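Maltose operon transcriptional repressor (Staphylococcus aureus subsp. aureus Mu50, PDB 3HCW) probably represses transcription of the maltose operon, its C-terminal fragment having the periplasmic-binding-protein-like fold that senses small ligands in LacI-type regulators. Local coordinates at residues A[121-126]-A[154-159]; A[136-139]-A[145-148]; A[196-199]-A[203-206]. All coordinates share one frame; numbering follows the deposited sequence.

Contact 1 of 3, residues A[121-126]-A[154-159]; sequences NLTRHV and ETVASQ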
loop_
_atom_site.group_PDB
_atom_site.type_symbol
_atom_site.label_atom_id
_atom_site.label_comp_id
_atom_site.label_asym_id
_atom_site.label_seq_id
_atom_site.Cartn_x
_atom_site.Cartn_y
_atom_site.Cartn_z
ATOM N N ASN A 121 -20.348 -1.949 15.579
ATOM C CA ASN A 121 -19.307 -2.335 16.520
ATOM C C ASN A 121 -18.309 -1.209 16.761
ATOM O O ASN A 121 -17.929 -0.947 17.906
ATOM C CB ASN A 121 -18.556 -3.577 16.029
ATOM C CG ASN A 121 -19.389 -4.817 16.102
ATOM O OD1 ASN A 121 -20.354 -4.874 16.848
ATOM N ND2 ASN A 121 -19.027 -5.828 15.312
ATOM N N LEU A 122 -17.883 -0.557 15.680
ATOM C CA LEU A 122 -16.933 0.546 15.788
ATOM C C LEU A 122 -17.569 1.746 16.474
ATOM O O LEU A 122 -16.963 2.318 17.394
ATOM C CB LEU A 122 -16.369 0.942 14.418
ATOM C CG LEU A 122 -15.225 1.961 14.372
ATOM C CD1 LEU A 122 -13.925 1.310 14.798
ATOM C CD2 LEU A 122 -15.080 2.542 12.963
ATOM N N THR A 123 -18.784 2.106 16.041
ATOM C CA THR A 123 -19.483 3.263 16.601
ATOM C C THR A 123 -19.760 3.045 18.094
ATOM O O THR A 123 -19.601 3.962 18.877
ATOM C CB THR A 123 -20.822 3.609 15.850
ATOM O OG1 THR A 123 -20.603 3.666 14.429
ATOM C CG2 THR A 123 -21.366 4.959 16.308
ATOM N N ARG A 124 -20.170 1.835 18.475
ATOM C CA ARG A 124 -20.407 1.494 19.891
ATOM C C ARG A 124 -19.158 1.680 20.741
ATOM O O ARG A 124 -19.226 2.262 21.822
ATOM C CB ARG A 124 -20.901 0.046 20.044
ATOM C CG ARG A 124 -22.356 -0.103 20.455
ATOM C CD ARG A 124 -22.569 0.310 21.912
ATOM N NE ARG A 124 -22.375 -0.785 22.863
ATOM C CZ ARG A 124 -22.344 -0.641 24.189
ATOM N NH1 ARG A 124 -22.482 0.557 24.746
ATOM N NH2 ARG A 124 -22.166 -1.702 24.966
ATOM N N HIS A 125 -18.027 1.191 20.236
ATOM C CA HIS A 125 -16.740 1.277 20.942
ATOM C C HIS A 125 -16.318 2.701 21.294
ATOM O O HIS A 125 -15.852 2.951 22.424
ATOM C CB HIS A 125 -15.629 0.591 20.143
ATOM C CG HIS A 125 -14.251 0.968 20.585
ATOM N ND1 HIS A 125 -13.685 0.487 21.746
ATOM C CD2 HIS A 125 -13.330 1.793 20.032
ATOM C CE1 HIS A 125 -12.475 0.991 21.888
ATOM N NE2 HIS A 125 -12.236 1.792 20.864
ATOM N N VAL A 126 -16.474 3.629 20.342
ATOM C CA VAL A 126 -16.117 5.027 20.612
ATOM C C VAL A 126 -17.038 5.644 21.662
ATOM O O VAL A 126 -16.586 6.431 22.498
ATOM C CB VAL A 126 -15.947 5.922 19.330
ATOM C CG1 VAL A 126 -14.967 5.287 18.369
ATOM C CG2 VAL A 126 -17.262 6.194 18.628
ATOM N N GLU A 154 -25.259 5.734 12.089
ATOM C CA GLU A 154 -26.457 6.493 12.414
ATOM C C GLU A 154 -27.354 5.761 13.408
ATOM O O GLU A 154 -28.011 6.394 14.227
ATOM C CB GLU A 154 -27.268 6.765 11.140
ATOM C CG GLU A 154 -26.684 7.801 10.197
ATOM C CD GLU A 154 -27.659 8.162 9.082
ATOM O OE1 GLU A 154 -28.191 7.237 8.437
ATOM O OE2 GLU A 154 -27.906 9.364 8.858
ATOM N N THR A 155 -27.408 4.435 13.307
ATOM C CA THR A 155 -28.240 3.634 14.208
ATOM C C THR A 155 -27.707 3.611 15.642
ATOM O O THR A 155 -28.484 3.818 16.567
ATOM C CB THR A 155 -28.461 2.204 13.681
ATOM O OG1 THR A 155 -29.176 2.259 12.443
ATOM C CG2 THR A 155 -29.283 1.387 14.657
ATOM N N VAL A 156 -26.402 3.402 15.834
ATOM C CA VAL A 156 -25.833 3.389 17.199
ATOM C C VAL A 156 -25.850 4.791 17.813
ATOM O O VAL A 156 -26.166 4.966 18.997
ATOM C CB VAL A 156 -24.422 2.764 17.243
ATOM C CG1 VAL A 156 -23.766 2.953 18.598
ATOM C CG2 VAL A 156 -24.514 1.307 16.962
ATOM N N ALA A 157 -25.569 5.788 16.981
ATOM C CA ALA A 157 -25.645 7.182 17.390
ATOM C C ALA A 157 -27.056 7.588 17.808
ATOM O O ALA A 157 -27.217 8.304 18.793
ATOM C CB ALA A 157 -25.120 8.093 16.294
ATOM N N SER A 158 -28.074 7.133 17.081
ATOM C CA SER A 158 -29.455 7.468 17.457
ATOM C C SER A 158 -29.891 6.667 18.679
ATOM O O SER A 158 -30.579 7.196 19.553
ATOM C CB SER A 158 -30.451 7.294 16.297
ATOM O OG SER A 158 -30.398 5.991 15.743
ATOM N N GLN A 159 -29.463 5.403 18.735
ATOM C CA GLN A 159 -29.738 4.513 19.872
ATOM C C GLN A 159 -29.251 5.072 21.223
ATOM O O GLN A 159 -29.891 4.873 22.263
ATOM C CB GLN A 159 -29.146 3.117 19.622
ATOM C CG GLN A 159 -29.468 2.087 20.692
ATOM C CD GLN A 159 -30.902 1.630 20.648
ATOM O OE1 GLN A 159 -31.233 0.685 19.936
ATOM N NE2 GLN A 159 -31.765 2.278 21.442
#

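Contact 2 of 3, residues A[136-139]-A[145-148]; sequences FITE and VSKD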
loop_
_atom_site.group_PDB
_atom_site.type_symbol
_atom_site.label_atom_id
_atom_site.label_comp_id
_atom_site.label_asym_id
_atom_site.label_seq_id
_atom_site.Cartn_x
_atom_site.Cartn_y
_atom_site.Cartn_z
ATOM N N PHE A 136 -19.087 11.188 10.878
ATOM C CA PHE A 136 -18.731 10.175 9.887
ATOM C C PHE A 136 -18.309 10.846 8.589
ATOM O O PHE A 136 -19.033 11.679 8.047
ATOM C CB PHE A 136 -19.885 9.204 9.600
ATOM C CG PHE A 136 -19.455 7.927 8.905
ATOM C CD1 PHE A 136 -19.164 6.776 9.655
ATOM C CD2 PHE A 136 -19.347 7.867 7.507
ATOM C CE1 PHE A 136 -18.765 5.587 9.029
ATOM C CE2 PHE A 136 -18.946 6.688 6.867
ATOM C CZ PHE A 136 -18.656 5.543 7.631
ATOM N N ILE A 137 -17.138 10.463 8.092
ATOM C CA ILE A 137 -16.617 11.021 6.855
ATOM C C ILE A 137 -16.611 9.957 5.756
ATOM O O ILE A 137 -16.064 8.870 5.931
ATOM C CB ILE A 137 -15.215 11.658 7.061
ATOM C CG1 ILE A 137 -15.256 12.679 8.202
ATOM C CG2 ILE A 137 -14.726 12.310 5.775
ATOM C CD1 ILE A 137 -13.976 13.475 8.388
ATOM N N THR A 138 -17.244 10.271 4.633
ATOM C CA THR A 138 -17.353 9.322 3.528
ATOM C C THR A 138 -16.879 9.894 2.181
ATOM O O THR A 138 -16.633 11.101 2.051
ATOM C CB THR A 138 -18.789 8.710 3.434
ATOM O OG1 THR A 138 -18.768 7.572 2.565
ATOM C CG2 THR A 138 -19.819 9.732 2.940
ATOM N N GLU A 139 -16.726 9.002 1.204
ATOM C CA GLU A 139 -16.330 9.345 -0.161
ATOM C C GLU A 139 -17.529 9.330 -1.090
ATOM O O GLU A 139 -18.490 8.609 -0.857
ATOM C CB GLU A 139 -15.326 8.322 -0.692
ATOM C CG GLU A 139 -13.865 8.686 -0.512
ATOM C CD GLU A 139 -12.933 7.539 -0.889
ATOM O OE1 GLU A 139 -13.157 6.393 -0.424
ATOM O OE2 GLU A 139 -11.970 7.789 -1.649
ATOM N N VAL A 145 -21.222 -0.106 0.283
ATOM C CA VAL A 145 -20.377 -0.207 1.477
ATOM C C VAL A 145 -20.506 1.083 2.314
ATOM O O VAL A 145 -20.672 1.040 3.543
ATOM C CB VAL A 145 -18.888 -0.581 1.110
ATOM C CG1 VAL A 145 -18.434 0.132 -0.148
ATOM C CG2 VAL A 145 -17.924 -0.284 2.259
ATOM N N SER A 146 -20.481 2.214 1.612
ATOM C CA SER A 146 -20.735 3.527 2.174
ATOM C C SER A 146 -22.116 3.599 2.833
ATOM O O SER A 146 -22.211 3.974 4.006
ATOM C CB SER A 146 -20.560 4.604 1.089
ATOM O OG SER A 146 -20.787 5.905 1.596
ATOM N N LYS A 147 -23.162 3.192 2.104
ATOM C CA LYS A 147 -24.534 3.188 2.637
ATOM C C LYS A 147 -24.677 2.316 3.889
ATOM O O LYS A 147 -25.327 2.709 4.856
ATOM C CB LYS A 147 -25.543 2.706 1.585
ATOM C CG LYS A 147 -25.765 3.632 0.396
ATOM C CD LYS A 147 -26.800 2.997 -0.543
ATOM C CE LYS A 147 -27.372 3.985 -1.552
ATOM N NZ LYS A 147 -26.419 4.301 -2.647
ATOM N N ASP A 148 -24.092 1.123 3.844
ATOM C CA ASP A 148 -24.118 0.191 4.976
ATOM C C ASP A 148 -23.398 0.715 6.224
ATOM O O ASP A 148 -23.912 0.589 7.318
ATOM C CB ASP A 148 -23.495 -1.138 4.578
ATOM C CG ASP A 148 -24.401 -1.979 3.723
ATOM O OD1 ASP A 148 -24.021 -3.141 3.453
ATOM O OD2 ASP A 148 -25.482 -1.489 3.329
#

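Contact 3 of 3, residues A[196-199]-A[203-206]; sequences IISL and LHLA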
loop_
_atom_site.group_PDB
_atom_site.type_symbol
_atom_site.label_atom_id
_atom_site.label_comp_id
_atom_site.label_asym_id
_atom_site.label_seq_id
_atom_site.Cartn_x
_atom_site.Cartn_y
_atom_site.Cartn_z
ATOM N N ILE A 196 -14.077 11.157 15.209
ATOM C CA ILE A 196 -14.183 11.171 13.755
ATOM C C ILE A 196 -14.016 9.756 13.229
ATOM O O ILE A 196 -12.996 9.099 13.493
ATOM C CB ILE A 196 -13.131 12.099 13.100
ATOM C CG1 ILE A 196 -13.375 13.553 13.499
ATOM C CG2 ILE A 196 -13.141 11.930 11.569
ATOM C CD1 ILE A 196 -12.179 14.471 13.273
ATOM N N ILE A 197 -15.025 9.286 12.499
ATOM C CA ILE A 197 -14.946 7.990 11.837
ATOM C C ILE A 197 -14.926 8.159 10.317
ATOM O O ILE A 197 -15.764 8.870 9.755
ATOM C CB ILE A 197 -16.081 7.029 12.295
ATOM C CG1 ILE A 197 -15.861 6.613 13.754
ATOM C CG2 ILE A 197 -16.128 5.771 11.412
ATOM C CD1 ILE A 197 -17.115 6.077 14.475
ATOM N N SER A 198 -13.943 7.529 9.667
ATOM C CA SER A 198 -13.849 7.537 8.208
ATOM C C SER A 198 -14.249 6.197 7.636
ATOM O O SER A 198 -13.965 5.148 8.219
ATOM C CB SER A 198 -12.425 7.857 7.736
ATOM O OG SER A 198 -11.953 9.074 8.285
ATOM N N LEU A 199 -14.876 6.270 6.470
ATOM C CA LEU A 199 -15.265 5.136 5.637
ATOM C C LEU A 199 -14.191 4.053 5.410
ATOM O O LEU A 199 -14.499 2.866 5.413
ATOM C CB LEU A 199 -15.721 5.678 4.273
ATOM C CG LEU A 199 -16.223 4.638 3.267
ATOM C CD1 LEU A 199 -17.524 4.042 3.770
ATOM C CD2 LEU A 199 -16.403 5.246 1.887
ATOM N N LEU A 203 -8.742 7.101 2.777
ATOM C CA LEU A 203 -9.341 8.406 3.072
ATOM C C LEU A 203 -8.961 8.908 4.486
ATOM O O LEU A 203 -8.617 10.069 4.663
ATOM C CB LEU A 203 -10.867 8.339 2.910
ATOM C CG LEU A 203 -11.701 9.572 3.275
ATOM C CD1 LEU A 203 -11.316 10.726 2.367
ATOM C CD2 LEU A 203 -13.202 9.257 3.182
ATOM N N HIS A 204 -9.011 8.021 5.474
ATOM C CA HIS A 204 -8.636 8.354 6.859
ATOM C C HIS A 204 -7.235 8.938 7.000
ATOM O O HIS A 204 -7.029 9.838 7.805
ATOM C CB HIS A 204 -8.745 7.113 7.741
ATOM C CG HIS A 204 -8.776 7.399 9.210
ATOM N ND1 HIS A 204 -9.839 8.018 9.827
ATOM C CD2 HIS A 204 -7.898 7.089 10.197
ATOM C CE1 HIS A 204 -9.611 8.098 11.125
ATOM N NE2 HIS A 204 -8.435 7.548 11.374
ATOM N N LEU A 205 -6.281 8.432 6.219
ATOM C CA LEU A 205 -4.909 8.930 6.282
ATOM C C LEU A 205 -4.791 10.385 5.816
ATOM O O LEU A 205 -3.971 11.130 6.340
ATOM C CB LEU A 205 -3.961 8.048 5.490
ATOM C CG LEU A 205 -3.646 6.628 5.990
ATOM C CD1 LEU A 205 -2.794 5.922 4.947
ATOM C CD2 LEU A 205 -2.945 6.609 7.341
ATOM N N ALA A 206 -5.613 10.777 4.841
ATOM C CA ALA A 206 -5.674 12.168 4.391
ATOM C C ALA A 206 -6.258 13.041 5.498
ATOM O O ALA A 206 -5.790 14.151 5.711
ATOM C CB ALA A 206 -6.510 12.292 3.116
#

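Contact 1 of 3, residues A[121-126]-A[154-159]
V156 carries nearly all of this helix-helix contact from its side, reaching over to T123 and R124 on helix 115-129. Before it along the helix comes T155, which is turned aside; its OG1 accepts a hydrogen bond from NE2 of Q151 while its side chain rests on E120. V156 itself points at the partner. Its CG1 lies anti to the backbone N (chi1 171°), and this sets the methyl against R124: CG1 sits 3.8 Å from the backbone N of R124 and equally close to that residue's CG. V156 and T123 slide past each other in opposite directions, with CG2 of T123 3.9 Å from CG1 of V156. R124 crosses V156 at about a right angle, and its side chain meets the valine through CG; the chain then bends at chi2 and chi3, and its guanidinium ends in a salt bridge with E128 on its own helix. One residue further, A157 adds a lighter touch, its backbone N 4.3 Å from CG2 of T123. The threonine meets the valine through carbon because its hydroxyl is turned back to the carbonyl oxygen of S119, so a buried polar atom is satisfied within helix 115-129. The two axes come within 8.9 Å at a signed crossing angle of -35°, close enough for short branched side chains to mesh directly. Both helices lie against strand 133-139, where L134 is touched by T123, V126 and A157, while L122 and V126 extend the packing of helix 115-129 to strand 222-227.

Contact 2 of 3, residues A[136-139]-A[145-148]
T138 and S146 join strand 133-139 to the first turn of helix 144-159 through their hydroxyl groups. From the backbone of T138, CB points toward the helix and stands 3.9 Å from OG of S146; the same atom lies at the edge of the F136 ring, in its plane. At CB the side chain branches. OG1 is anti to the backbone N (chi1 -166°) and reaches OG of S146 at 2.8 Å, a hydrogen bond in which either hydroxyl could be the donor. CG2 is the more distant branch, 4.2 Å from the same serine oxygen. S146 answers with its own OG anti to the backbone N, so that two extended side chains bridge backbones whose CA atoms are 6.8 Å apart. Both residues are buried, and the bond gives each hydroxyl a polar partner among apolar neighbours: L199 touches both side chains, and I150 lies against T138. The strand and helix, with strand 163-169 after them, form a beta-alpha-beta unit, the right-handed crossover from which the alpha/beta lobes of periplasmic-binding-protein-like folds are built.

Contact 3 of 3, residues A[196-199]-A[203-206]
S198 and H204 meet through a hydrogen bond between OG of the serine and ND1 of the imidazole, 2.8 Å long, in which either group could be the donor. The serine oxygen approaches the ring at its edge and in its plane, the direction in which a ring nitrogen bonds. Two side-chain conformations bring this about. In S198 the hydroxyl is anti to the carbonyl carbon and beside the backbone N (chi1 -55°), which swings OG across to the helix; CB follows closely, 3.3 Å from ND1. In H204 the bond to CB runs obliquely to the strand, but CG lies anti to the backbone N (chi1 -163°) and chi2 of 69° twists the ring until its ND1 edge faces the serine. CE1, on the same edge, comes within 4.3 Å of the carbonyl oxygen of I196, also near the ring plane. The other ring nitrogen is held as well: NE2 is hydrogen-bonded to OE1 of Q240, so both ring nitrogens have polar partners and the rotation of this buried ring is fixed from two directions. T224 and T226 of the neighbouring strand 222-227 also touch H204. L199 packs on T138 and L203 on E139, while I207 of helix 201-213 touches S198. The serine ends strand 194-198 and the histidine stands in the first turn of helix 201-213, so the bond spans the short connection of a beta-alpha-beta unit completed by strand 222-227, a repeating element of the alpha/beta periplasmic-binding-protein-like fold.

All three contacts are largely buried, but they differ in chemistry. Contact 1 joins two helices by van der Waals packing, mainly of aliphatic carbons, and lies farthest out, its centre about 18 Å from that of the chain, with R124 partly exposed at its margin. Contacts 2 and 3 each tie a strand to the helix following it by one side-chain hydrogen bond, hydroxyl to hydroxyl in the first and hydroxyl to imidazole in the second. Helix 144-159 serves contacts 1 and 2. Strands 133-139 and 194-198 are neighbours in the sheet, where probable backbone bonds from I137 to I197 and L199 connect contacts 2 and 3. I197 also packs against L122, linking contact 3 to contact 1.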